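Local structure of AlgW protein (Pseudomonas aeruginosa, 7CO3) at residues M167-S172 / G236-I241; Y212-Q217 / A258-L263; D219-P224 / G250-I255. The protein is an HtrA-type protease that probably acts as a serine endopeptidase, joining a trypsin-like protease domain to a PDZ domain. The protein carries 1 engineered substitution. All blocks are in the same frame, centred on the assembly; numbering follows the deposited sequence.

Overall arrangement
All three contacts lie in the trypsin-like protease part of one subunit of a trimer. Contacts 1 and 2 adjoin, their centres about 12 Å apart, because strands 238-245 and 256-260 are neighbours in one sheet: I241 O and I259 N are 2.7 Å apart, a probable hydrogen bond, and S172 OG probably bonds K262 N. Contact 3 joins the loops that follow strands 215-218 and 238-245. Its centre is about 17 Å from that of contact 2, which it meets where Q217 NE2 packs on I255 CD1, and about 20 Å from that of contact 1. Segment 219-224 lies just before the nucleophile position, where the serine, catalytic in this family, is engineered to alanine.

Contact 1 (M167-S172 / G236-I241); sequences MTLGRS and GNLIGI
L238 is held by segment 167-172 through both of its backbone polar groups. Its N-H reaches T168 O at 2.9 Å in a nearly straight bond, whereas its carbonyl O accepts from G170 N at 2.7 Å, with that donor well above the carbonyl plane. The two bonds flank L169 and form a single beta bridge between L169 and L238, joining strand 238-245 to an irregular loop.

Apolar packing accompanies the bridge. M167 CG, anti to the backbone N (chi1 -175°), presses tightly on L238 CB at 3.4 Å, the two side chains crossing at about a right angle. L169, though its CB points away from the strand, still brings CD2 to within 4.1 Å of L238 CD2. L238 and M167 also touch A230 of strand 230-233, so the loop rests on the body of the sheet.

N237 packs closely by its CB and OD1, without a hydrogen bond across the contact. It runs alongside T168 in the same direction, and its OD1 is 3.1 Å from T168 CG2. Its CB sits 3.5 Å from G170 N, a close approach to a residue that has no side chain of its own. Beyond the bridge, S172 CB meets I239 O at 3.6 Å, while S172 OG bonds to K262 N at the start of helix 261-274. I239 and G240 both face L231, a classic beta bulge.

Two backbone bonds thus carry the polar side of the join and satisfy both groups of a buried leucine. The carbonyl O of G236, near M167 SD, is buried without a partner in the model, a probable polar cost of the contact that the two bonds and the M167-L238 packing offset.

Contact 2 (Y212-Q217 / A258-L263); sequences YEDFIQ and AIPTKL
F215 and I216 sit against A258, I259 and P260 in an antiparallel pair of strands whose short segments diverge, with 127° between their N-to-C directions. I216 and A258 form a hydrogen-bonded pair: I216 N donates to A258 O at 2.9 Å, nearly along the C=O axis, and A258 N returns the bond to I216 O at 2.7 Å by a straighter path. A258 O is touched a second time by F215 CA at 3.4 Å, in a CA-H...O contact.

In F215, chi1 places CG anti to the carbonyl carbon and beside the backbone N, and chi2 (-72°) turns the ring until A258 O lies at its edge, near the ring plane and 3.6 Å from CD1 of F215. F215 CE1 meets I259 CG1 at 3.7 Å, the two side chains extending together. The carboxylate atom E213 OE2 also lies in plane at the ring edge, and is itself bonded by the backbone N-H groups of L209 and N210.

I216 points to the same face of the sheet as A258, with I216 CB and A258 CB 4.4 Å apart. Its chain is extended at chi2 (164°), carrying I216 CD1 along to P260, 3.8 Å from P260 CA; the isoleucine and proline side chains pass one another, headed opposite ways. Farther on, L263 CD2 comes to 4.0 Å from Y212 O, so the first turn of the helix also touches the loop before the strand.

P260 is the N-cap residue of helix 261-274, and the chain passes directly from strand to helix here. Neighbouring antiparallel strands, the last leading into a helix that closes the protease domain before the PDZ domain, are characteristic of the second barrel of the chymotrypsin-like fold in HtrA proteases.

Contact 3 (D219-P224 / G250-I255); sequences DAAINP and GGSQGI
D219 and G254 bring the two loops closest, their CA atoms 4.1 Å apart, and D219 CA makes a CA-H...O contact with G254 O at 3.2 Å. The segments run roughly antiparallel (159° between end-to-end directions), yet no backbone-to-backbone hydrogen bond links them. Both G250 and G254 take positive phi, and N223 faces G251 farther along.

S252 carries most of the side-chain contact. Its OG, anti to the backbone N (chi1 -175°), accepts a long bond from G254 N at 3.3 Å, closing an ST turn within its own loop. The hydroxyl lies beside A221, while S252 CB packs on I222 O at 3.4 Å. A water bridges the same pair: it donates to I222 O at 3.0 Å and is 2.8 Å from S252 OG.

N223 supplies the direct bond across. Its OD1 accepts the backbone N-H of S252 at 2.9 Å, the donor standing above the plane of the carboxamide (41° out of it), and OD1 also lies close to G251 CA. The other end of the amide reaches outward: ND2 donates to Q253 O of the third subunit. P224 rests CG on G250 O at 3.6 Å. The carboxylate of D219 turns away from the partner loop, to I198 N and to M196 N of the second subunit.

Joined by a side-chain amide, a water and close carbon-to-carbonyl contacts, these loops are tied less regularly than strands would be, and several of their groups also bond to other subunits. With the engineered nucleophile position following closely in the chain, the chemistry is consistent with loop geometry near the active site depending partly on trimer packing.

Contact 1 (M167-S172 / G236-I241)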
ATOM      1  N   MET B 167      16.803 -10.750 -18.655  1.00 40.57           N
ATOM      2  CA  MET B 167      15.587 -11.215 -18.013  1.00 41.53           C
ATOM      3  C   MET B 167      15.084 -12.492 -18.679  1.00 39.38           C
ATOM      4  O   MET B 167      15.113 -12.623 -19.904  1.00 32.24           O
ATOM      5  CB  MET B 167      14.529 -10.121 -18.127  1.00 34.05           C
ATOM      6  CG  MET B 167      13.279 -10.457 -17.403  1.00 34.68           C
ATOM      7  SD  MET B 167      13.548 -10.374 -15.633  1.00 33.25           S
ATOM      8  CE  MET B 167      13.854  -8.629 -15.477  1.00 29.01           C
ATOM      9  N   THR B 168      14.613 -13.430 -17.864  1.00 41.93           N
ATOM     10  CA  THR B 168      13.835 -14.558 -18.365  1.00 40.08           C
ATOM     11  C   THR B 168      12.412 -14.094 -18.608  1.00 38.53           C
ATOM     12  O   THR B 168      11.912 -13.203 -17.916  1.00 40.38           O
ATOM     13  CB  THR B 168      13.821 -15.711 -17.361  1.00 47.71           C
ATOM     14  OG1 THR B 168      15.158 -16.069 -17.020  1.00 55.16           O
ATOM     15  CG2 THR B 168      13.140 -16.931 -17.953  1.00 66.48           C
ATOM     16  N   LEU B 169      11.745 -14.705 -19.574  1.00 34.71           N
ATOM     17  CA  LEU B 169      10.387 -14.310 -19.907  1.00 33.78           C
ATOM     18  C   LEU B 169       9.367 -15.216 -19.235  1.00 33.91           C
ATOM     19  O   LEU B 169       9.517 -16.436 -19.215  1.00 35.92           O
ATOM     20  CB  LEU B 169      10.174 -14.359 -21.413  1.00 35.67           C
ATOM     21  CG  LEU B 169      11.087 -13.477 -22.250  1.00 39.88           C
ATOM     22  CD1 LEU B 169      10.755 -13.796 -23.696  1.00 39.44           C
ATOM     23  CD2 LEU B 169      10.894 -11.963 -21.953  1.00 40.65           C
ATOM     24  N   GLY B 170       8.324 -14.607 -18.678  1.00 34.54           N
ATOM     25  CA  GLY B 170       7.159 -15.338 -18.228  1.00 36.13           C
ATOM     26  C   GLY B 170       6.126 -15.424 -19.337  1.00 38.67           C
ATOM     27  O   GLY B 170       6.373 -15.083 -20.495  1.00 39.60           O
ATOM     28  N   ARG B 171       4.946 -15.882 -18.971  1.00 46.47           N
ATOM     29  CA  ARG B 171       3.838 -15.999 -19.911  1.00 53.09           C
ATOM     30  C   ARG B 171       2.711 -15.102 -19.417  1.00 48.77           C
ATOM     31  O   ARG B 171       2.027 -15.438 -18.450  1.00 46.64           O
ATOM     32  CB  ARG B 171       3.407 -17.455 -20.040  1.00 63.36           C
ATOM     33  CG  ARG B 171       4.485 -18.332 -20.685  1.00 55.51           C
ATOM     34  CD  ARG B 171       4.078 -19.806 -20.680  1.00 73.46           C
ATOM     35  NE  ARG B 171       4.645 -20.569 -19.570  1.00 77.47           N
ATOM     36  CZ  ARG B 171       4.051 -20.743 -18.390  1.00 75.57           C
ATOM     37  NH1 ARG B 171       4.643 -21.463 -17.442  1.00 73.32           N
ATOM     38  NH2 ARG B 171       2.863 -20.198 -18.152  1.00 73.11           N
ATOM     39  N   SER B 172       2.537 -13.949 -20.066  1.00 45.29           N
ATOM     40  CA  SER B 172       1.572 -12.972 -19.568  1.00 43.52           C
ATOM     41  C   SER B 172       0.131 -13.442 -19.780  1.00 46.53           C
ATOM     42  O   SER B 172      -0.773 -13.019 -19.048  1.00 46.59           O
ATOM     43  CB  SER B 172       1.810 -11.590 -20.177  1.00 37.44           C
ATOM     44  OG  SER B 172       2.028 -11.591 -21.593  1.00 34.71           O
ATOM     45  N   GLY B 236      10.354 -15.025 -10.646  1.00 29.06           N
ATOM     46  CA  GLY B 236      11.292 -14.076 -11.219  1.00 27.89           C
ATOM     47  C   GLY B 236      11.221 -13.919 -12.727  1.00 29.75           C
ATOM     48  O   GLY B 236      12.095 -13.265 -13.291  1.00 30.37           O
ATOM     49  N   ASN B 237      10.228 -14.502 -13.403  1.00 28.77           N
ATOM     50  CA  ASN B 237      10.122 -14.333 -14.837  1.00 36.45           C
ATOM     51  C   ASN B 237       9.320 -13.094 -15.161  1.00 30.16           C
ATOM     52  O   ASN B 237       8.339 -12.794 -14.494  1.00 21.09           O
ATOM     53  CB  ASN B 237       9.488 -15.553 -15.519  1.00 34.28           C
ATOM     54  CG  ASN B 237      10.150 -16.859 -15.130  1.00 36.72           C
ATOM     55  OD1 ASN B 237      11.291 -17.108 -15.490  1.00 40.97           O
ATOM     56  ND2 ASN B 237       9.435 -17.694 -14.384  1.00 42.78           N
ATOM     57  N   LEU B 238       9.701 -12.429 -16.247  1.00 25.30           N
ATOM     58  CA  LEU B 238       9.071 -11.179 -16.644  1.00 23.83           C
ATOM     59  C   LEU B 238       7.669 -11.393 -17.200  1.00 25.81           C
ATOM     60  O   LEU B 238       7.486 -12.095 -18.203  1.00 29.43           O
ATOM     61  CB  LEU B 238       9.919 -10.477 -17.693  1.00 23.58           C
ATOM     62  CG  LEU B 238       9.432  -9.126 -18.204  1.00 26.30           C
ATOM     63  CD1 LEU B 238       9.498  -8.051 -17.079  1.00 25.69           C
ATOM     64  CD2 LEU B 238      10.243  -8.729 -19.453  1.00 24.23           C
ATOM     65  N   ILE B 239       6.691 -10.713 -16.599  1.00 20.98           N
ATOM     66  CA  ILE B 239       5.322 -10.704 -17.100  1.00 21.37           C
ATOM     67  C   ILE B 239       4.857  -9.335 -17.568  1.00 20.46           C
ATOM     68  O   ILE B 239       3.813  -9.252 -18.237  1.00 19.94           O
ATOM     69  CB  ILE B 239       4.337 -11.278 -16.055  1.00 25.18           C
ATOM     70  CG1 ILE B 239       4.373 -10.461 -14.738  1.00 19.86           C
ATOM     71  CG2 ILE B 239       4.686 -12.743 -15.771  1.00 24.16           C
ATOM     72  CD1 ILE B 239       3.285 -10.873 -13.749  1.00 16.94           C
ATOM     73  N   GLY B 240       5.569  -8.254 -17.276  1.00 18.59           N
ATOM     74  CA  GLY B 240       5.065  -6.978 -17.749  1.00 15.10           C
ATOM     75  C   GLY B 240       6.060  -5.862 -17.514  1.00 18.67           C
ATOM     76  O   GLY B 240       7.099  -6.043 -16.878  1.00 17.31           O
ATOM     77  N   ILE B 241       5.731  -4.711 -18.073  1.00 13.13           N
ATOM     78  CA  ILE B 241       6.502  -3.477 -17.940  1.00 17.87           C
ATOM     79  C   ILE B 241       5.622  -2.501 -17.178  1.00 17.67           C
ATOM     80  O   ILE B 241       4.577  -2.091 -17.685  1.00 18.30           O
ATOM     81  CB  ILE B 241       6.920  -2.875 -19.300  1.00 21.39           C
ATOM     82  CG1 ILE B 241       7.585  -3.898 -20.200  1.00 15.91           C
ATOM     83  CG2 ILE B 241       7.843  -1.662 -19.065  1.00 18.99           C
ATOM     84  CD1 ILE B 241       8.962  -4.290 -19.706  1.00 18.54           C
TER

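Contact 2 (Y212-Q217 / A258-L263)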
ATOM      1  N   TYR B 212      -3.390   1.514 -27.618  1.00 39.36           N
ATOM      2  CA  TYR B 212      -3.454   0.058 -27.525  1.00 41.17           C
ATOM      3  C   TYR B 212      -3.166  -0.379 -26.086  1.00 42.60           C
ATOM      4  O   TYR B 212      -2.006  -0.440 -25.675  1.00 47.59           O
ATOM      5  CB  TYR B 212      -2.482  -0.575 -28.506  1.00 45.67           C
ATOM      6  CG  TYR B 212      -2.675  -0.067 -29.941  1.00 50.16           C
ATOM      7  CD1 TYR B 212      -3.719  -0.545 -30.729  1.00 44.83           C
ATOM      8  CD2 TYR B 212      -1.807   0.868 -30.503  1.00 38.29           C
ATOM      9  CE1 TYR B 212      -3.906  -0.098 -32.041  1.00 50.67           C
ATOM     10  CE2 TYR B 212      -1.978   1.321 -31.821  1.00 48.74           C
ATOM     11  CZ  TYR B 212      -3.031   0.828 -32.578  1.00 49.40           C
ATOM     12  OH  TYR B 212      -3.225   1.265 -33.868  1.00 52.26           O
ATOM     13  N   GLU B 213      -4.223  -0.702 -25.336  1.00 51.55           N
ATOM     14  CA  GLU B 213      -4.143  -1.014 -23.914  1.00 44.44           C
ATOM     15  C   GLU B 213      -4.536  -2.460 -23.671  1.00 39.04           C
ATOM     16  O   GLU B 213      -5.527  -2.942 -24.227  1.00 38.25           O
ATOM     17  CB  GLU B 213      -5.083  -0.128 -23.103  1.00 38.45           C
ATOM     18  CG  GLU B 213      -4.796   1.320 -23.225  1.00 45.84           C
ATOM     19  CD  GLU B 213      -5.645   2.148 -22.279  1.00 41.98           C
ATOM     20  OE1 GLU B 213      -6.777   1.730 -21.974  1.00 43.81           O
ATOM     21  OE2 GLU B 213      -5.168   3.212 -21.829  1.00 45.56           O
ATOM     22  N   ASP B 214      -3.789  -3.114 -22.790  1.00 34.57           N
ATOM     23  CA  ASP B 214      -4.109  -4.465 -22.337  1.00 31.97           C
ATOM     24  C   ASP B 214      -3.505  -4.692 -20.941  1.00 30.26           C
ATOM     25  O   ASP B 214      -2.906  -5.726 -20.664  1.00 24.33           O
ATOM     26  CB  ASP B 214      -3.606  -5.494 -23.355  1.00 34.21           C
ATOM     27  CG  ASP B 214      -4.257  -6.852 -23.183  1.00 44.59           C
ATOM     28  OD1 ASP B 214      -5.353  -6.905 -22.585  1.00 44.62           O
ATOM     29  OD2 ASP B 214      -3.685  -7.856 -23.666  1.00 54.25           O
ATOM     30  N   PHE B 215      -3.666  -3.723 -20.043  1.00 29.93           N
ATOM     31  CA  PHE B 215      -2.863  -3.684 -18.820  1.00 26.26           C
ATOM     32  C   PHE B 215      -3.156  -4.847 -17.879  1.00 20.69           C
ATOM     33  O   PHE B 215      -4.293  -5.282 -17.710  1.00 22.90           O
ATOM     34  CB  PHE B 215      -3.080  -2.367 -18.062  1.00 21.31           C
ATOM     35  CG  PHE B 215      -2.487  -1.164 -18.728  1.00 25.68           C
ATOM     36  CD1 PHE B 215      -1.106  -0.964 -18.753  1.00 22.56           C
ATOM     37  CD2 PHE B 215      -3.293  -0.216 -19.322  1.00 30.27           C
ATOM     38  CE1 PHE B 215      -0.554   0.155 -19.379  1.00 29.27           C
ATOM     39  CE2 PHE B 215      -2.734   0.908 -19.955  1.00 31.92           C
ATOM     40  CZ  PHE B 215      -1.374   1.084 -19.981  1.00 32.20           C
ATOM     41  N   ILE B 216      -2.105  -5.359 -17.309  1.00 18.91           N
ATOM     42  CA  ILE B 216      -2.144  -6.061 -16.041  1.00 20.32           C
ATOM     43  C   ILE B 216      -2.270  -5.021 -14.934  1.00 19.15           C
ATOM     44  O   ILE B 216      -1.601  -3.974 -14.979  1.00 20.15           O
ATOM     45  CB  ILE B 216      -0.874  -6.903 -15.866  1.00 18.73           C
ATOM     46  CG1 ILE B 216      -0.740  -7.901 -17.029  1.00 18.84           C
ATOM     47  CG2 ILE B 216      -0.939  -7.656 -14.558  1.00 19.54           C
ATOM     48  CD1 ILE B 216       0.700  -8.512 -17.165  1.00 17.27           C
ATOM     49  N   GLN B 217      -3.142  -5.290 -13.962  1.00 17.80           N
ATOM     50  CA  GLN B 217      -3.305  -4.466 -12.765  1.00 17.74           C
ATOM     51  C   GLN B 217      -2.651  -5.179 -11.575  1.00 18.11           C
ATOM     52  O   GLN B 217      -2.736  -6.404 -11.449  1.00 17.94           O
ATOM     53  CB  GLN B 217      -4.790  -4.175 -12.508  1.00 19.98           C
ATOM     54  CG  GLN B 217      -5.058  -3.067 -11.490  1.00 17.18           C
ATOM     55  CD  GLN B 217      -6.532  -2.847 -11.215  1.00 22.03           C
ATOM     56  OE1 GLN B 217      -7.352  -2.746 -12.132  1.00 22.64           O
ATOM     57  NE2 GLN B 217      -6.881  -2.774  -9.922  1.00 17.96           N
ATOM     58  N   ALA B 258       0.673  -2.562 -15.561  1.00 20.16           N
ATOM     59  CA  ALA B 258       1.845  -3.005 -16.289  1.00 16.35           C
ATOM     60  C   ALA B 258       1.446  -3.465 -17.695  1.00 19.75           C
ATOM     61  O   ALA B 258       0.387  -4.067 -17.867  1.00 17.12           O
ATOM     62  CB  ALA B 258       2.573  -4.141 -15.528  1.00 18.61           C
ATOM     63  N   ILE B 259       2.289  -3.159 -18.690  1.00 18.55           N
ATOM     64  CA  ILE B 259       2.074  -3.636 -20.061  1.00 19.41           C
ATOM     65  C   ILE B 259       2.475  -5.105 -20.149  1.00 14.08           C
ATOM     66  O   ILE B 259       3.617  -5.435 -19.862  1.00 18.60           O
ATOM     67  CB  ILE B 259       2.860  -2.780 -21.058  1.00 22.47           C
ATOM     68  CG1 ILE B 259       2.398  -1.328 -20.971  1.00 19.19           C
ATOM     69  CG2 ILE B 259       2.703  -3.330 -22.493  1.00 17.99           C
ATOM     70  CD1 ILE B 259       3.387  -0.296 -21.586  1.00 21.40           C
ATOM     71  N   PRO B 260       1.572  -5.992 -20.556  1.00 22.54           N
ATOM     72  CA  PRO B 260       1.889  -7.428 -20.603  1.00 24.01           C
ATOM     73  C   PRO B 260       3.052  -7.745 -21.544  1.00 25.57           C
ATOM     74  O   PRO B 260       3.253  -7.091 -22.565  1.00 30.77           O
ATOM     75  CB  PRO B 260       0.596  -8.062 -21.142  1.00 29.61           C
ATOM     76  CG  PRO B 260      -0.411  -7.064 -21.058  1.00 27.56           C
ATOM     77  CD  PRO B 260       0.265  -5.705 -21.163  1.00 22.50           C
ATOM     78  N   THR B 261       3.807  -8.788 -21.182  1.00 28.63           N
ATOM     79  CA  THR B 261       5.010  -9.172 -21.911  1.00 29.07           C
ATOM     80  C   THR B 261       4.694  -9.492 -23.369  1.00 31.26           C
ATOM     81  O   THR B 261       5.455  -9.116 -24.272  1.00 29.94           O
ATOM     82  CB  THR B 261       5.661 -10.368 -21.207  1.00 31.01           C
ATOM     83  OG1 THR B 261       6.423  -9.939 -20.053  1.00 30.03           O
ATOM     84  CG2 THR B 261       6.595 -11.103 -22.146  1.00 36.49           C
ATOM     85  N   LYS B 262       3.556 -10.158 -23.609  1.00 33.86           N
ATOM     86  CA  LYS B 262       3.180 -10.575 -24.961  1.00 41.41           C
ATOM     87  C   LYS B 262       3.031  -9.377 -25.894  1.00 37.50           C
ATOM     88  O   LYS B 262       3.514  -9.406 -27.030  1.00 37.77           O
ATOM     89  CB  LYS B 262       1.886 -11.396 -24.925  1.00 40.32           C
ATOM     90  CG  LYS B 262       1.415 -11.925 -26.311  1.00 44.76           C
ATOM     91  CD  LYS B 262       0.530 -13.165 -26.170  1.00 82.51           C
ATOM     92  CE  LYS B 262      -0.916 -12.890 -26.578  1.00 85.30           C
ATOM     93  NZ  LYS B 262      -1.794 -14.090 -26.409  1.00 84.94           N
ATOM     94  N   LEU B 263       2.356  -8.318 -25.434  1.00 35.43           N
ATOM     95  CA  LEU B 263       2.314  -7.078 -26.195  1.00 32.99           C
ATOM     96  C   LEU B 263       3.691  -6.451 -26.308  1.00 34.95           C
ATOM     97  O   LEU B 263       4.087  -6.020 -27.395  1.00 38.99           O
ATOM     98  CB  LEU B 263       1.346  -6.082 -25.549  1.00 35.35           C
ATOM     99  CG  LEU B 263       1.131  -4.745 -26.266  1.00 36.02           C
ATOM    100  CD1 LEU B 263       0.787  -5.035 -27.746  1.00 46.21           C
ATOM    101  CD2 LEU B 263       0.015  -3.929 -25.611  1.00 39.03           C
TER

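Contact 3 (D219-P224 / G250-I255)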
ATOM      1  N   ASP B 219      -1.452  -4.774  -7.137  1.00 13.45           N
ATOM      2  CA  ASP B 219      -1.350  -3.932  -5.947  1.00 17.05           C
ATOM      3  C   ASP B 219       0.073  -3.873  -5.385  1.00 16.12           C
ATOM      4  O   ASP B 219       0.273  -3.239  -4.359  1.00 15.05           O
ATOM      5  CB  ASP B 219      -2.371  -4.337  -4.877  1.00 16.28           C
ATOM      6  CG  ASP B 219      -2.157  -5.751  -4.338  1.00 18.41           C
ATOM      7  OD1 ASP B 219      -1.313  -6.499  -4.887  1.00 18.57           O
ATOM      8  OD2 ASP B 219      -2.853  -6.114  -3.350  1.00 22.22           O
ATOM      9  N   ALA B 220       1.074  -4.444  -6.067  1.00 16.21           N
ATOM     10  CA  ALA B 220       2.462  -4.183  -5.672  1.00 17.92           C
ATOM     11  C   ALA B 220       2.737  -2.683  -5.768  1.00 15.31           C
ATOM     12  O   ALA B 220       2.411  -2.055  -6.772  1.00 19.03           O
ATOM     13  CB  ALA B 220       3.431  -4.968  -6.539  1.00 15.46           C
ATOM     14  N   ALA B 221       3.289  -2.101  -4.694  1.00 15.82           N
ATOM     15  CA  ALA B 221       3.400  -0.640  -4.610  1.00 18.29           C
ATOM     16  C   ALA B 221       4.235  -0.160  -5.785  1.00 16.25           C
ATOM     17  O   ALA B 221       5.337  -0.661  -6.030  1.00 18.52           O
ATOM     18  CB  ALA B 221       4.027  -0.183  -3.280  1.00 16.08           C
ATOM     19  N   ILE B 222       3.670   0.772  -6.542  1.00 18.78           N
ATOM     20  CA  ILE B 222       4.296   1.313  -7.731  1.00 16.45           C
ATOM     21  C   ILE B 222       4.157   2.811  -7.672  1.00 16.62           C
ATOM     22  O   ILE B 222       3.050   3.320  -7.490  1.00 16.72           O
ATOM     23  CB  ILE B 222       3.684   0.728  -9.019  1.00 21.43           C
ATOM     24  CG1 ILE B 222       4.152  -0.713  -9.204  1.00 16.68           C
ATOM     25  CG2 ILE B 222       4.081   1.569 -10.229  1.00 20.57           C
ATOM     26  CD1 ILE B 222       3.299  -1.439 -10.249  1.00 19.42           C
ATOM     27  N   ASN B 223       5.270   3.500  -7.812  1.00 15.35           N
ATOM     28  CA  ASN B 223       5.408   4.933  -7.612  1.00 20.06           C
ATOM     29  C   ASN B 223       6.110   5.596  -8.778  1.00 21.57           C
ATOM     30  O   ASN B 223       6.758   4.910  -9.569  1.00 20.96           O
ATOM     31  CB  ASN B 223       6.218   5.189  -6.336  1.00 17.60           C
ATOM     32  CG  ASN B 223       5.370   4.975  -5.086  1.00 20.10           C
ATOM     33  OD1 ASN B 223       4.502   5.795  -4.803  1.00 14.88           O
ATOM     34  ND2 ASN B 223       5.621   3.895  -4.357  1.00 13.72           N
ATOM     35  N   PRO B 224       6.012   6.930  -8.915  1.00 23.68           N
ATOM     36  CA  PRO B 224       6.891   7.635  -9.873  1.00 31.98           C
ATOM     37  C   PRO B 224       8.325   7.191  -9.688  1.00 23.45           C
ATOM     38  O   PRO B 224       8.809   7.057  -8.568  1.00 21.77           O
ATOM     39  CB  PRO B 224       6.699   9.118  -9.531  1.00 34.82           C
ATOM     40  CG  PRO B 224       5.269   9.186  -8.893  1.00 25.40           C
ATOM     41  CD  PRO B 224       5.141   7.856  -8.159  1.00 24.02           C
ATOM     42  N   GLY B 250      -0.544  11.225  -5.724  1.00 37.47           N
ATOM     43  CA  GLY B 250       0.815  11.348  -6.225  1.00 34.99           C
ATOM     44  C   GLY B 250       1.691  10.137  -5.983  1.00 33.19           C
ATOM     45  O   GLY B 250       2.829  10.103  -6.468  1.00 32.50           O
ATOM     46  N   GLY B 251       1.194   9.133  -5.274  1.00 23.85           N
ATOM     47  CA  GLY B 251       1.950   7.922  -5.077  1.00 23.96           C
ATOM     48  C   GLY B 251       1.044   6.731  -4.891  1.00 21.83           C
ATOM     49  O   GLY B 251      -0.170   6.814  -5.059  1.00 25.20           O
ATOM     50  N   SER B 252       1.659   5.594  -4.576  1.00 19.83           N
ATOM     51  CA  SER B 252       0.933   4.330  -4.669  1.00 18.69           C
ATOM     52  C   SER B 252      -0.260   4.319  -3.711  1.00 21.11           C
ATOM     53  O   SER B 252      -0.153   4.684  -2.526  1.00 16.61           O
ATOM     54  CB  SER B 252       1.854   3.161  -4.364  1.00 17.12           C
ATOM     55  OG  SER B 252       1.125   1.948  -4.571  1.00 20.44           O
ATOM     56  N   GLN B 253      -1.404   3.901  -4.246  1.00 16.38           N
ATOM     57  CA  GLN B 253      -2.574   3.518  -3.461  1.00 19.68           C
ATOM     58  C   GLN B 253      -2.997   2.093  -3.794  1.00 17.65           C
ATOM     59  O   GLN B 253      -4.148   1.739  -3.585  1.00 17.97           O
ATOM     60  CB  GLN B 253      -3.699   4.545  -3.658  1.00 22.69           C
ATOM     61  CG  GLN B 253      -3.250   5.906  -3.044  1.00 24.64           C
ATOM     62  CD  GLN B 253      -4.231   7.065  -3.137  1.00 26.06           C
ATOM     63  OE1 GLN B 253      -5.051   7.137  -4.045  1.00 26.56           O
ATOM     64  NE2 GLN B 253      -4.149   7.976  -2.166  1.00 30.27           N
ATOM     65  N   GLY B 254      -2.062   1.271  -4.296  1.00 15.09           N
ATOM     66  CA  GLY B 254      -2.311  -0.128  -4.597  1.00 15.50           C
ATOM     67  C   GLY B 254      -3.024  -0.404  -5.917  1.00 14.02           C
ATOM     68  O   GLY B 254      -3.487  -1.526  -6.115  1.00 16.54           O
ATOM     69  N   ILE B 255      -3.137   0.575  -6.802  1.00 15.82           N
ATOM     70  CA  ILE B 255      -3.766   0.395  -8.119  1.00 15.35           C
ATOM     71  C   ILE B 255      -2.709   0.766  -9.166  1.00 15.22           C
ATOM     72  O   ILE B 255      -2.595   1.915  -9.581  1.00 18.74           O
ATOM     73  CB  ILE B 255      -5.034   1.248  -8.268  1.00 15.26           C
ATOM     74  CG1 ILE B 255      -6.022   1.047  -7.100  1.00 13.89           C
ATOM     75  CG2 ILE B 255      -5.714   1.008  -9.677  1.00 15.98           C
ATOM     76  CD1 ILE B 255      -6.553  -0.288  -6.987  1.00 14.74           C
TER
HETATM   77  O   HOH W   1       0.362   1.974  -7.250  1.00 21.01           O